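PDB 6GRF: plasmodesmata-located protein 8 from Arabidopsis thaliana, which probably modulates cell-to-cell trafficking through plasmodesmata, as a membrane protein with two extracellular DUF26 (Gnk2-like) domains. Local coordinates for residues 67-72 and 165-170. Residues are numbered along the deposited sequence; the frame is centred on the assembly and turned at random. Where two conformers were deposited one is given.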
loop_
_atom_site.group_PDB
_atom_site.type_symbol
_atom_site.label_atom_id
_atom_site.label_comp_id
_atom_site.label_asym_id
_atom_site.label_seq_id
_atom_site.Cartn_x
_atom_site.Cartn_y
_atom_site.Cartn_z
ATOM N N GLN A 67 4.680 4.739 -3.019
ATOM C CA GLN A 67 5.504 3.532 -3.063
ATOM C C GLN A 67 5.090 2.757 -4.314
ATOM O O GLN A 67 3.942 2.351 -4.403
ATOM C CB GLN A 67 5.304 2.736 -1.769
ATOM C CG GLN A 67 6.066 1.424 -1.725
ATOM C CD GLN A 67 7.558 1.663 -1.684
ATOM O OE1 GLN A 67 8.277 1.439 -2.658
ATOM N NE2 GLN A 67 8.041 2.103 -0.547
ATOM N N CYS A 68 6.006 2.614 -5.277
ATOM C CA CYS A 68 5.807 1.708 -6.401
ATOM C C CYS A 68 6.227 0.294 -5.990
ATOM O O CYS A 68 7.006 0.116 -5.062
ATOM C CB CYS A 68 6.608 2.124 -7.627
ATOM S SG CYS A 68 6.050 3.698 -8.329
ATOM N N ARG A 69 5.704 -0.704 -6.703
ATOM C CA ARG A 69 6.220 -2.053 -6.581
ATOM C C ARG A 69 7.722 -2.005 -6.881
ATOM O O ARG A 69 8.125 -1.550 -7.936
ATOM C CB ARG A 69 5.467 -3.008 -7.509
ATOM C CG ARG A 69 4.314 -3.733 -6.832
ATOM C CD ARG A 69 3.549 -4.639 -7.785
ATOM N NE ARG A 69 4.325 -5.771 -8.261
ATOM C CZ ARG A 69 4.328 -6.978 -7.694
ATOM N NH1 ARG A 69 3.749 -7.151 -6.516
ATOM N NH2 ARG A 69 4.895 -8.010 -8.302
ATOM N N ASP A 70 8.529 -2.470 -5.922
ATOM C CA ASP A 70 9.992 -2.418 -5.991
ATOM C C ASP A 70 10.539 -3.333 -7.096
ATOM O O ASP A 70 11.699 -3.211 -7.454
ATOM C CB ASP A 70 10.625 -2.818 -4.654
ATOM C CG ASP A 70 10.977 -1.662 -3.733
ATOM O OD1 ASP A 70 11.422 -0.614 -4.247
ATOM O OD2 ASP A 70 10.816 -1.823 -2.502
ATOM N N ASP A 71 9.721 -4.256 -7.613
ATOM C CA ASP A 71 10.169 -5.198 -8.654
ATOM C C ASP A 71 9.780 -4.690 -10.052
ATOM O O ASP A 71 9.706 -5.484 -10.993
ATOM C CB ASP A 71 9.637 -6.618 -8.406
ATOM C CG ASP A 71 8.122 -6.724 -8.298
ATOM O OD1 ASP A 71 7.490 -5.716 -7.939
ATOM O OD2 ASP A 71 7.586 -7.815 -8.562
ATOM N N LEU A 72 9.569 -3.377 -10.196
ATOM C CA LEU A 72 9.174 -2.788 -11.483
ATOM C C LEU A 72 10.159 -1.693 -11.904
ATOM O O LEU A 72 10.847 -1.099 -11.073
ATOM C CB LEU A 72 7.746 -2.241 -11.379
ATOM C CG LEU A 72 6.634 -3.287 -11.494
ATOM C CD1 LEU A 72 5.274 -2.608 -11.587
ATOM C CD2 LEU A 72 6.852 -4.220 -12.683
ATOM N N GLU A 165 2.445 -19.412 -3.716
ATOM C CA GLU A 165 3.263 -18.227 -3.977
ATOM C C GLU A 165 2.753 -17.084 -3.097
ATOM O O GLU A 165 1.562 -17.022 -2.797
ATOM C CB GLU A 165 3.176 -17.769 -5.437
ATOM C CG GLU A 165 4.301 -18.266 -6.336
ATOM C CD GLU A 165 4.891 -17.203 -7.257
ATOM O OE1 GLU A 165 5.392 -16.185 -6.740
ATOM O OE2 GLU A 165 4.851 -17.394 -8.492
ATOM N N GLY A 166 3.666 -16.187 -2.716
ATOM C CA GLY A 166 3.365 -15.037 -1.883
ATOM C C GLY A 166 4.178 -13.813 -2.273
ATOM O O GLY A 166 5.218 -13.923 -2.880
ATOM N N TYR A 167 3.666 -12.638 -1.898
ATOM C CA TYR A 167 4.314 -11.356 -2.127
ATOM C C TYR A 167 3.981 -10.455 -0.935
ATOM O O TYR A 167 2.829 -10.425 -0.469
ATOM C CB TYR A 167 3.864 -10.734 -3.450
ATOM C CG TYR A 167 4.583 -9.460 -3.798
ATOM C CD1 TYR A 167 4.204 -8.248 -3.239
ATOM C CD2 TYR A 167 5.678 -9.471 -4.646
ATOM C CE1 TYR A 167 4.886 -7.077 -3.523
ATOM C CE2 TYR A 167 6.371 -8.305 -4.942
ATOM C CZ TYR A 167 5.964 -7.105 -4.387
ATOM O OH TYR A 167 6.628 -5.952 -4.675
ATOM N N ALA A 168 5.009 -9.804 -0.401
ATOM C CA ALA A 168 4.837 -8.789 0.635
ATOM C C ALA A 168 5.727 -7.581 0.330
ATOM O O ALA A 168 6.791 -7.712 -0.265
ATOM C CB ALA A 168 5.148 -9.347 1.999
ATOM N N GLN A 169 5.248 -6.414 0.763
ATOM C CA GLN A 169 5.887 -5.123 0.510
ATOM C C GLN A 169 5.660 -4.267 1.759
ATOM O O GLN A 169 4.538 -4.211 2.262
ATOM C CB GLN A 169 5.293 -4.517 -0.766
ATOM C CG GLN A 169 5.615 -3.045 -1.026
ATOM C CD GLN A 169 6.723 -2.844 -2.031
ATOM O OE1 GLN A 169 7.820 -2.400 -1.683
ATOM N NE2 GLN A 169 6.463 -3.183 -3.282
ATOM N N CYS A 170 6.749 -3.690 2.282
ATOM C CA CYS A 170 6.694 -2.609 3.281
ATOM C C CYS A 170 6.855 -1.254 2.593
ATOM O O CYS A 170 7.734 -1.091 1.734
ATOM C CB CYS A 170 7.802 -2.746 4.312
ATOM S SG CYS A 170 7.423 -4.007 5.550
#
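Arg-69 lays its guanidinium over one face of the Tyr-167 ring. Arg-69 NH1 sits above the ring centre, 3.1 Å from Tyr-167 CZ. The guanidinium and ring planes are 32° apart. This is a cation-pi contact, with Arg-69 CZ 4.0 Å from the ring centroid. The Arg-69 chain bends at chi3 (67°), which turns its end down onto the ring. Arg-69 NH2 forms a salt bridge with Asp-71 OD2 at 2.7 Å. That bond lies within the type I turn from Arg-69 to Leu-72. It may help hold the cation over the tyrosine, although Asp-71 is poorly ordered. Asp-71 also meets Tyr-167 tip to tip. Tyr-208, on strand 207-213, touches Arg-69, Tyr-167 and Gln-169. Further along strand 164-170, the Gln-169 side chain reaches the turn, with its amide end beside Asp-70 and the CA of Arg-69. The amide planes of Gln-67 and Gln-169 are nearly parallel, 13° apart. Cys-68 and Cys-170 turn away, each to its own disulfide, with Cys-77 and Cys-179. The contact is a largely buried interface between two Gnk2-like domains of the tandem DUF26 ectodomain. The end of strand 62-68 and the turn after it pack against strand 164-170, the equivalent strand of the second domain's five-stranded antiparallel sheet.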